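Local coordinates for protein AFP (Microbacterium arborescens, PDB 2YJK) that probably binds and stores iron as a dodecameric Dps protein of the ferritin family, taking iron up at sites shared between neighbouring subunits, at residues C[68-79]-C[134-144]. Numbering follows the deposited sequence.
Sequences YADTAAERIVAL and DLTSQDVAIEI. With OFE (Iron(II) oxide), chain P.
The guanidinium of Arg75 turns its edge to Ser137 OG and Asp134 OD2, which both lie in its plane, beside the start of helix 135-156. Arg75 NE donates to Ser137 OG at 3.0 Å in a nearly straight bond (173°), and NH2 reaches Asp134 OD2 at 3.1 Å, on the syn lone pair of the carboxylate, to complete a salt bridge. Thr136 CG2 lies over one face of the group and Leu79 CD2 over the opposite face, both toward the rim; with the two in-plane bonds, this packing should restrain the group from turning. The bend at chi2 (70°) turns the long chain along the neighbouring helix, past Val140 CG2, which packs 4.0 Å from Arg75 CG. Asp134 is also the N-cap, accepting a weak bond from Thr136 N through OD1, and a water joins that same oxygen to Arg75 NH2, weakly on the arginine side. Helices 51-78 and 135-156 belong to the ferritin four-helix bundle, and their segments 68-78 and 135-144 run antiparallel (172°), the axes approaching to 10.2 Å. With an alanine at Arg75, the buried Asp134 carboxylate would probably lose its positive mate, and the salt bridge from NH1 to Asp149 of a second subunit would go too. Farther down the interface the contact becomes apolar: Thr71 CG2 packs 3.9 Å from Val140 CG1, and Ile144 places CD1 against Ala72 CB while its CG2 lies 3.7 Å from Tyr68 CG. On another side of helix 51-78, Asp70 and Glu74 bind iron together with His43 of a third subunit, Glu74 OE2 lying 2.2 Å from FE of the iron(II) oxide.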
loop_
_atom_site.group_PDB
_atom_site.type_symbol
_atom_site.label_atom_id
_atom_site.label_comp_id
_atom_site.label_asym_id
_atom_site.label_seq_id
_atom_site.Cartn_x
_atom_site.Cartn_y
_atom_site.Cartn_z
ATOM N N TYR C 68 5.584 9.877 -22.161
ATOM C CA TYR C 68 5.093 10.208 -23.515
ATOM C C TYR C 68 6.013 9.709 -24.590
ATOM O O TYR C 68 5.543 9.181 -25.589
ATOM C CB TYR C 68 4.845 11.711 -23.673
ATOM C CG TYR C 68 3.839 12.267 -22.698
ATOM C CD1 TYR C 68 2.760 11.462 -22.202
ATOM C CD2 TYR C 68 3.960 13.580 -22.240
ATOM C CE1 TYR C 68 1.856 11.985 -21.299
ATOM C CE2 TYR C 68 3.035 14.108 -21.318
ATOM C CZ TYR C 68 2.008 13.329 -20.884
ATOM O OH TYR C 68 1.166 13.880 -19.969
ATOM N N ALA C 69 7.325 9.809 -24.364
ATOM C CA ALA C 69 8.311 9.320 -25.352
ATOM C C ALA C 69 8.097 7.808 -25.529
ATOM O O ALA C 69 7.998 7.299 -26.668
ATOM C CB ALA C 69 9.781 9.639 -24.902
ATOM N N ASP C 70 7.948 7.100 -24.410
ATOM C CA ASP C 70 7.696 5.637 -24.469
ATOM C C ASP C 70 6.432 5.214 -25.148
ATOM O O ASP C 70 6.451 4.232 -25.854
ATOM C CB ASP C 70 7.539 4.995 -23.117
ATOM C CG ASP C 70 8.814 4.526 -22.604
ATOM O OD1 ASP C 70 9.451 5.511 -22.096
ATOM O OD2 ASP C 70 9.175 3.251 -22.753
ATOM N N THR C 71 5.333 5.902 -24.857
ATOM C CA THR C 71 4.058 5.578 -25.518
ATOM C C THR C 71 4.147 5.838 -27.044
ATOM O O THR C 71 3.556 5.104 -27.834
ATOM C CB THR C 71 2.944 6.458 -24.949
ATOM O OG1 THR C 71 2.931 6.297 -23.522
ATOM C CG2 THR C 71 1.588 5.989 -25.459
ATOM N N ALA C 72 4.828 6.909 -27.436
ATOM C CA ALA C 72 4.889 7.237 -28.855
ATOM C C ALA C 72 5.801 6.193 -29.504
ATOM O O ALA C 72 5.462 5.609 -30.545
ATOM C CB ALA C 72 5.394 8.692 -29.094
ATOM N N ALA C 73 6.934 5.894 -28.846
ATOM C CA ALA C 73 7.924 4.966 -29.429
ATOM C C ALA C 73 7.295 3.606 -29.613
ATOM O O ALA C 73 7.474 2.922 -30.647
ATOM C CB ALA C 73 9.200 4.883 -28.520
ATOM N N GLU C 74 6.521 3.197 -28.622
ATOM C CA GLU C 74 6.083 1.815 -28.626
ATOM C C GLU C 74 4.934 1.648 -29.568
ATOM O O GLU C 74 4.703 0.568 -30.094
ATOM C CB GLU C 74 5.759 1.338 -27.196
ATOM C CG GLU C 74 7.100 1.313 -26.378
ATOM C CD GLU C 74 6.994 0.632 -25.015
ATOM O OE1 GLU C 74 5.855 0.378 -24.512
ATOM O OE2 GLU C 74 8.075 0.332 -24.440
ATOM N N ARG C 75 4.181 2.705 -29.731
ATOM C CA ARG C 75 3.182 2.725 -30.794
ATOM C C ARG C 75 3.863 2.540 -32.176
ATOM O O ARG C 75 3.357 1.747 -33.002
ATOM C CB ARG C 75 2.344 4.037 -30.750
ATOM C CG ARG C 75 1.314 4.167 -31.908
ATOM C CD ARG C 75 0.227 3.142 -31.677
ATOM N NE ARG C 75 -0.599 3.002 -32.840
ATOM C CZ ARG C 75 -1.402 1.972 -33.078
ATOM N NH1 ARG C 75 -1.501 0.923 -32.201
ATOM N NH2 ARG C 75 -2.074 1.991 -34.207
ATOM N N ILE C 76 4.988 3.233 -32.443
ATOM C CA ILE C 76 5.718 3.032 -33.733
ATOM C C ILE C 76 6.218 1.594 -33.901
ATOM O O ILE C 76 6.069 0.959 -34.954
ATOM C CB ILE C 76 6.920 3.984 -33.871
ATOM C CG1 ILE C 76 6.435 5.444 -34.022
ATOM C CG2 ILE C 76 7.799 3.572 -35.095
ATOM C CD1 ILE C 76 7.493 6.459 -33.644
ATOM N N VAL C 77 6.772 1.058 -32.827
ATOM C CA VAL C 77 7.345 -0.272 -32.866
ATOM C C VAL C 77 6.247 -1.330 -33.012
ATOM O O VAL C 77 6.416 -2.273 -33.791
ATOM C CB VAL C 77 8.280 -0.538 -31.669
ATOM C CG1 VAL C 77 8.796 -2.071 -31.723
ATOM C CG2 VAL C 77 9.536 0.484 -31.778
ATOM N N ALA C 78 5.114 -1.122 -32.326
ATOM C CA ALA C 78 3.978 -2.051 -32.371
ATOM C C ALA C 78 3.418 -2.194 -33.764
ATOM O O ALA C 78 2.815 -3.220 -34.072
ATOM C CB ALA C 78 2.809 -1.582 -31.392
ATOM N N LEU C 79 3.566 -1.144 -34.573
ATOM C CA LEU C 79 3.108 -1.142 -35.986
ATOM C C LEU C 79 4.146 -1.776 -36.872
ATOM O O LEU C 79 3.973 -1.868 -38.102
ATOM C CB LEU C 79 2.814 0.280 -36.473
ATOM C CG LEU C 79 1.564 0.895 -35.794
ATOM C CD1 LEU C 79 1.361 2.327 -36.221
ATOM C CD2 LEU C 79 0.303 0.070 -36.109
ATOM N N ASP C 134 -4.794 6.834 -39.486
ATOM C CA ASP C 134 -4.816 5.882 -38.396
ATOM C C ASP C 134 -5.285 6.578 -37.128
ATOM O O ASP C 134 -4.515 7.233 -36.448
ATOM C CB ASP C 134 -3.421 5.311 -38.174
ATOM C CG ASP C 134 -3.346 4.307 -36.959
ATOM O OD1 ASP C 134 -4.398 3.686 -36.558
ATOM O OD2 ASP C 134 -2.202 4.120 -36.442
ATOM N N LEU C 135 -6.549 6.386 -36.814
ATOM C CA LEU C 135 -7.193 6.936 -35.620
ATOM C C LEU C 135 -6.593 6.437 -34.307
ATOM O O LEU C 135 -6.588 7.161 -33.306
ATOM C CB LEU C 135 -8.711 6.661 -35.696
ATOM C CG LEU C 135 -9.373 7.503 -36.820
ATOM C CD1 LEU C 135 -10.936 7.368 -36.947
ATOM C CD2 LEU C 135 -9.028 8.971 -36.629
ATOM N N THR C 136 -6.087 5.200 -34.297
ATOM C CA THR C 136 -5.459 4.665 -33.103
ATOM C C THR C 136 -4.156 5.416 -32.794
ATOM O O THR C 136 -3.926 5.778 -31.642
ATOM C CB THR C 136 -5.285 3.133 -33.205
ATOM O OG1 THR C 136 -6.560 2.565 -33.469
ATOM C CG2 THR C 136 -4.758 2.498 -31.887
ATOM N N SER C 137 -3.342 5.701 -33.800
ATOM C CA SER C 137 -2.113 6.470 -33.538
ATOM C C SER C 137 -2.446 7.911 -33.216
ATOM O O SER C 137 -1.679 8.591 -32.491
ATOM C CB SER C 137 -1.096 6.427 -34.716
ATOM O OG SER C 137 -0.683 5.086 -35.010
ATOM N N GLN C 138 -3.531 8.410 -33.833
ATOM C CA GLN C 138 -3.945 9.802 -33.636
ATOM C C GLN C 138 -4.264 9.982 -32.157
ATOM O O GLN C 138 -3.887 10.977 -31.534
ATOM C CB GLN C 138 -5.131 10.190 -34.522
ATOM C CG GLN C 138 -5.596 11.611 -34.268
ATOM C CD GLN C 138 -6.943 11.928 -34.897
ATOM O OE1 GLN C 138 -7.908 11.270 -34.615
ATOM N NE2 GLN C 138 -7.004 12.942 -35.742
ATOM N N ASP C 139 -4.942 8.985 -31.587
ATOM C CA ASP C 139 -5.290 8.986 -30.174
ATOM C C ASP C 139 -4.059 9.066 -29.257
ATOM O O ASP C 139 -4.092 9.714 -28.186
ATOM C CB ASP C 139 -6.139 7.743 -29.872
ATOM C CG ASP C 139 -6.668 7.718 -28.431
ATOM O OD1 ASP C 139 -7.622 8.503 -28.131
ATOM O OD2 ASP C 139 -6.167 6.902 -27.603
ATOM N N VAL C 140 -2.965 8.435 -29.662
ATOM C CA VAL C 140 -1.741 8.529 -28.887
ATOM C C VAL C 140 -1.314 9.998 -28.882
ATOM O O VAL C 140 -0.900 10.527 -27.818
ATOM C CB VAL C 140 -0.568 7.609 -29.443
ATOM C CG1 VAL C 140 0.703 7.921 -28.724
ATOM C CG2 VAL C 140 -0.889 6.130 -29.164
ATOM N N ALA C 141 -1.388 10.641 -30.057
ATOM C CA ALA C 141 -0.929 12.051 -30.187
ATOM C C ALA C 141 -1.835 12.939 -29.385
ATOM O O ALA C 141 -1.379 13.822 -28.661
ATOM C CB ALA C 141 -0.920 12.507 -31.648
ATOM N N ILE C 142 -3.131 12.664 -29.454
ATOM C CA ILE C 142 -4.096 13.409 -28.645
ATOM C C ILE C 142 -3.838 13.284 -27.140
ATOM O O ILE C 142 -3.836 14.296 -26.401
ATOM C CB ILE C 142 -5.564 13.031 -28.970
ATOM C CG1 ILE C 142 -5.974 13.688 -30.306
ATOM C CG2 ILE C 142 -6.450 13.587 -27.883
ATOM C CD1 ILE C 142 -7.239 13.038 -30.980
ATOM N N GLU C 143 -3.641 12.045 -26.676
ATOM C CA GLU C 143 -3.407 11.820 -25.260
ATOM C C GLU C 143 -2.106 12.576 -24.803
ATOM O O GLU C 143 -2.100 13.247 -23.773
ATOM C CB GLU C 143 -3.300 10.319 -24.998
ATOM C CG GLU C 143 -2.767 9.921 -23.588
ATOM C CD GLU C 143 -2.444 8.419 -23.553
ATOM O OE1 GLU C 143 -3.394 7.630 -23.651
ATOM O OE2 GLU C 143 -1.247 8.036 -23.480
ATOM N N ILE C 144 -1.017 12.477 -25.555
ATOM C CA ILE C 144 0.181 13.198 -25.160
ATOM C C ILE C 144 -0.033 14.772 -25.198
ATOM O O ILE C 144 0.404 15.504 -24.284
ATOM C CB ILE C 144 1.393 12.862 -26.080
ATOM C CG1 ILE C 144 1.846 11.378 -25.934
ATOM C CG2 ILE C 144 2.577 13.825 -25.749
ATOM C CD1 ILE C 144 2.679 10.855 -27.133
HETATM FE FE OFE P . 8.447 0.817 -22.353
HETATM O O OFE P . 8.948 1.652 -20.420
HETATM O O HOH W 1 -3.662 0.827 -36.234
#